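PDB 3IV0: SusD homolog from Bacteroides thetaiotaomicron VPI-5482, which probably binds glycans at the outer membrane, as in other members of the SusD family, although its own ligand is not known. Local coordinates for residues Y302-Y314 / L322-S334. Numbering follows the deposited sequence.
Sequences YSGDYLMTLFPMY and LWFDEKIYSTSVS
Tyr329 reaches across to Phe311, and Phe324 packs against Phe311 and Leu307 at the short helix 304-310, in the SusD fold of this protein, where the chain leaving helix 318-323 doubles back through two overlapping type I beta turns, Asp325 to Ile328 and Lys327 to Ser330. One side-chain hydrogen bond crosses the contact: Tyr329 OH donates to Phe311 O at 2.7 Å, with a C=O...donor angle of 160° and the donor a little out of the carbonyl plane. Phe311 is the first residue past the helix to leave helical geometry, so the phenol grips the chain at the helix exit. Alongside the same ring, Met313 CB lies 3.9 Å from Tyr329 CE2.

The aromatic evidence is an offset edge-to-face pair: the edge of Phe324 is directed at the face of Phe311, centroids 5.2 Å apart and planes at 62°. Beside it, Leu307 CD1 packs 3.9 Å from Ile328 CG1 and also reaches Phe324 CE2. With CG1 of Ile328 anti to its backbone N (chi1 -178°), the extended chain carries CD1 over one Phe324 face, toward the rim, while CG2 sits above the centre of the Tyr329 ring, joining the two aromatic groups. Replacing Tyr329 by alanine would probably leave Phe311 O without this donor and open a gap under Ile328 CG2 and beside Met313.

Outside the pair, Leu310 and Phe311 pack on helix 408-422, and Lys339 NZ donates to the carbonyls of Ile328 and Ser330. At the other end of the helix, Ser303 is the N-cap, its OG accepting from Tyr306 N at 3.0 Å. The next residue, Gly304, fits closely, since a CB there would clash with the opposing backbone; its CA makes C-H...O contacts with Ser330 O and, at 3.3 Å, with Tyr329 O.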
# COMPACT_ATOMS: atom_id res chain seq x y z
N TYR A 302 -3.12 19.50 2.08
CA TYR A 302 -4.04 19.25 0.98
C TYR A 302 -4.87 20.48 0.67
O TYR A 302 -5.28 21.20 1.58
CB TYR A 302 -5.01 18.12 1.37
CG TYR A 302 -4.38 16.74 1.26
CD1 TYR A 302 -3.58 16.27 2.27
CD2 TYR A 302 -4.52 15.99 0.11
CE1 TYR A 302 -2.99 15.02 2.18
CE2 TYR A 302 -3.91 14.72 0.01
CZ TYR A 302 -3.17 14.27 1.06
OH TYR A 302 -2.55 13.04 0.99
N SER A 303 -5.13 20.69 -0.60
CA SER A 303 -6.07 21.72 -1.04
C SER A 303 -7.39 21.66 -0.28
O SER A 303 -8.02 20.63 -0.17
CB SER A 303 -6.34 21.51 -2.54
OG SER A 303 -7.51 22.13 -2.98
N GLY A 304 -7.85 22.82 0.18
CA GLY A 304 -9.16 22.91 0.80
C GLY A 304 -10.28 22.64 -0.17
O GLY A 304 -11.27 22.05 0.22
N ASP A 305 -10.11 23.01 -1.44
CA ASP A 305 -11.10 22.71 -2.46
C ASP A 305 -11.20 21.21 -2.65
O ASP A 305 -12.30 20.67 -2.74
CB ASP A 305 -10.76 23.39 -3.78
CG ASP A 305 -10.83 24.91 -3.70
OD1 ASP A 305 -11.82 25.46 -3.19
OD2 ASP A 305 -9.86 25.56 -4.16
N TYR A 306 -10.06 20.52 -2.71
CA TYR A 306 -10.09 19.07 -2.81
C TYR A 306 -10.85 18.44 -1.64
O TYR A 306 -11.69 17.57 -1.84
CB TYR A 306 -8.68 18.51 -2.84
CG TYR A 306 -8.65 17.00 -2.93
CD1 TYR A 306 -9.21 16.36 -4.04
CD2 TYR A 306 -8.11 16.24 -1.94
CE1 TYR A 306 -9.21 14.99 -4.17
CE2 TYR A 306 -8.08 14.82 -2.06
CZ TYR A 306 -8.65 14.23 -3.18
OH TYR A 306 -8.64 12.86 -3.33
N LEU A 307 -10.58 18.89 -0.42
CA LEU A 307 -11.20 18.28 0.75
C LEU A 307 -12.68 18.65 0.83
O LEU A 307 -13.48 17.88 1.35
CB LEU A 307 -10.39 18.61 2.01
CG LEU A 307 -8.95 18.05 2.03
CD1 LEU A 307 -8.26 18.47 3.32
CD2 LEU A 307 -8.90 16.51 1.85
N MSE A 308 -13.07 19.82 0.32
CA MSE A 308 -14.49 20.15 0.24
C MSE A 308 -15.19 19.22 -0.77
O MSE A 308 -16.39 18.96 -0.64
CB MSE A 308 -14.69 21.61 -0.16
CG MSE A 308 -14.56 22.58 1.01
SE MSE A 308 -14.97 24.42 0.50
CE MSE A 308 -13.40 24.83 -0.40
N THR A 309 -14.48 18.76 -1.79
CA THR A 309 -15.04 17.77 -2.73
C THR A 309 -15.10 16.38 -2.11
O THR A 309 -16.12 15.67 -2.18
CB THR A 309 -14.17 17.67 -3.98
OG1 THR A 309 -14.25 18.90 -4.70
CG2 THR A 309 -14.58 16.45 -4.88
N LEU A 310 -14.01 16.01 -1.48
CA LEU A 310 -13.88 14.71 -0.89
C LEU A 310 -14.79 14.48 0.32
O LEU A 310 -15.41 13.41 0.46
CB LEU A 310 -12.41 14.51 -0.51
CG LEU A 310 -11.99 13.12 -0.09
CD1 LEU A 310 -12.30 12.15 -1.23
CD2 LEU A 310 -10.49 13.09 0.29
N PHE A 311 -14.87 15.47 1.19
CA PHE A 311 -15.67 15.38 2.42
C PHE A 311 -16.68 16.55 2.40
O PHE A 311 -16.45 17.59 3.03
CB PHE A 311 -14.78 15.47 3.66
CG PHE A 311 -13.95 14.24 3.90
CD1 PHE A 311 -14.52 13.12 4.45
CD2 PHE A 311 -12.62 14.22 3.55
CE1 PHE A 311 -13.74 11.99 4.67
CE2 PHE A 311 -11.84 13.05 3.74
CZ PHE A 311 -12.42 11.97 4.31
N PRO A 312 -17.78 16.41 1.64
CA PRO A 312 -18.66 17.57 1.44
C PRO A 312 -19.22 18.13 2.74
O PRO A 312 -19.67 17.39 3.61
CB PRO A 312 -19.77 17.01 0.53
CG PRO A 312 -19.15 15.82 -0.14
CD PRO A 312 -18.27 15.23 0.90
N MSE A 313 -19.22 19.47 2.84
CA MSE A 313 -19.56 20.14 4.09
C MSE A 313 -21.01 19.97 4.53
O MSE A 313 -21.30 20.13 5.70
CB MSE A 313 -19.19 21.62 3.99
CG MSE A 313 -20.06 22.43 3.07
SE MSE A 313 -19.35 24.25 2.87
CE MSE A 313 -19.33 24.72 4.46
N TYR A 314 -21.91 19.62 3.60
CA TYR A 314 -23.32 19.50 3.91
C TYR A 314 -23.77 18.09 4.18
O TYR A 314 -24.96 17.85 4.38
CB TYR A 314 -24.17 20.13 2.80
CG TYR A 314 -23.75 21.55 2.43
CD1 TYR A 314 -23.80 22.58 3.34
CD2 TYR A 314 -23.31 21.84 1.14
CE1 TYR A 314 -23.40 23.87 3.00
CE2 TYR A 314 -22.93 23.13 0.79
CZ TYR A 314 -22.97 24.13 1.72
OH TYR A 314 -22.59 25.40 1.36
N LEU A 322 -12.92 13.52 13.09
CA LEU A 322 -11.96 12.68 13.80
C LEU A 322 -10.62 12.60 13.13
O LEU A 322 -9.63 12.30 13.80
CB LEU A 322 -12.52 11.28 13.99
CG LEU A 322 -13.70 11.16 14.92
CD1 LEU A 322 -14.39 9.82 14.82
CD2 LEU A 322 -13.28 11.38 16.40
N TRP A 323 -10.56 12.83 11.84
CA TRP A 323 -9.32 12.66 11.10
C TRP A 323 -8.67 13.96 10.71
O TRP A 323 -7.50 13.97 10.34
CB TRP A 323 -9.53 11.79 9.87
CG TRP A 323 -9.84 10.37 10.17
CD1 TRP A 323 -9.85 9.78 11.38
CD2 TRP A 323 -10.10 9.34 9.20
NE1 TRP A 323 -10.16 8.44 11.24
CE2 TRP A 323 -10.31 8.16 9.91
CE3 TRP A 323 -10.20 9.33 7.81
CZ2 TRP A 323 -10.58 6.95 9.26
CZ3 TRP A 323 -10.44 8.13 7.18
CH2 TRP A 323 -10.66 6.97 7.91
N PHE A 324 -9.41 15.07 10.79
CA PHE A 324 -8.90 16.36 10.38
C PHE A 324 -9.11 17.37 11.50
O PHE A 324 -9.98 17.19 12.36
CB PHE A 324 -9.58 16.87 9.10
CG PHE A 324 -9.40 15.95 7.94
CD1 PHE A 324 -10.28 14.90 7.74
CD2 PHE A 324 -8.39 16.17 7.02
CE1 PHE A 324 -10.10 14.03 6.69
CE2 PHE A 324 -8.22 15.28 5.93
CZ PHE A 324 -9.09 14.24 5.78
N ASP A 325 -8.32 18.43 11.48
CA ASP A 325 -8.59 19.57 12.37
C ASP A 325 -9.65 20.50 11.77
O ASP A 325 -10.22 20.27 10.70
CB ASP A 325 -7.27 20.28 12.73
CG ASP A 325 -6.70 21.10 11.59
OD1 ASP A 325 -7.37 21.38 10.58
OD2 ASP A 325 -5.50 21.50 11.69
N GLU A 326 -9.98 21.54 12.52
CA GLU A 326 -11.09 22.41 12.12
C GLU A 326 -10.80 23.25 10.88
O GLU A 326 -11.71 23.79 10.26
CB GLU A 326 -11.50 23.28 13.32
CG GLU A 326 -12.87 23.90 13.19
CD GLU A 326 -13.37 24.46 14.52
OE1 GLU A 326 -13.97 23.70 15.30
OE2 GLU A 326 -13.14 25.67 14.76
N LYS A 327 -9.53 23.29 10.45
CA LYS A 327 -9.13 24.01 9.26
C LYS A 327 -9.10 23.12 8.01
O LYS A 327 -8.53 23.48 7.00
CB LYS A 327 -7.76 24.64 9.47
CG LYS A 327 -7.73 25.60 10.65
CD LYS A 327 -6.32 25.85 11.16
CE LYS A 327 -5.85 24.79 12.17
NZ LYS A 327 -6.12 25.20 13.59
N ILE A 328 -9.79 21.99 8.09
CA ILE A 328 -9.87 21.05 6.96
C ILE A 328 -10.06 21.71 5.59
O ILE A 328 -9.40 21.34 4.61
CB ILE A 328 -10.97 20.01 7.21
CG1 ILE A 328 -11.04 18.99 6.07
CG2 ILE A 328 -12.35 20.69 7.47
CD1 ILE A 328 -12.08 17.92 6.33
N TYR A 329 -10.97 22.69 5.47
CA TYR A 329 -11.27 23.28 4.18
C TYR A 329 -10.45 24.53 3.83
O TYR A 329 -10.66 25.08 2.76
CB TYR A 329 -12.77 23.61 4.07
CG TYR A 329 -13.72 22.45 4.35
CD1 TYR A 329 -13.59 21.22 3.69
CD2 TYR A 329 -14.74 22.58 5.26
CE1 TYR A 329 -14.48 20.19 3.92
CE2 TYR A 329 -15.62 21.55 5.51
CZ TYR A 329 -15.49 20.34 4.81
OH TYR A 329 -16.39 19.35 5.09
N SER A 330 -9.54 24.93 4.70
CA SER A 330 -8.78 26.14 4.48
C SER A 330 -8.05 26.10 3.16
O SER A 330 -7.51 25.06 2.75
CB SER A 330 -7.76 26.38 5.60
OG SER A 330 -6.98 27.53 5.31
N THR A 331 -8.05 27.23 2.47
CA THR A 331 -7.35 27.35 1.21
C THR A 331 -6.00 28.03 1.43
O THR A 331 -5.27 28.28 0.48
CB THR A 331 -8.15 28.10 0.16
OG1 THR A 331 -8.50 29.40 0.65
CG2 THR A 331 -9.43 27.36 -0.21
N SER A 332 -5.65 28.29 2.68
CA SER A 332 -4.34 28.84 3.01
C SER A 332 -3.23 27.79 2.88
O SER A 332 -3.38 26.64 3.32
CB SER A 332 -4.33 29.41 4.44
OG SER A 332 -3.02 29.74 4.85
N VAL A 333 -2.13 28.19 2.26
CA VAL A 333 -0.89 27.42 2.32
C VAL A 333 0.16 28.19 3.09
O VAL A 333 1.36 27.99 2.90
CB VAL A 333 -0.36 27.08 0.92
CG1 VAL A 333 0.99 26.40 1.03
CG2 VAL A 333 -1.34 26.19 0.21
N SER A 334 -0.31 29.04 4.01
CA SER A 334 0.56 29.90 4.80
C SER A 334 1.07 29.25 6.08
O SER A 334 0.33 28.66 6.85
CB SER A 334 -0.18 31.18 5.19
OG SER A 334 -0.76 31.79 4.05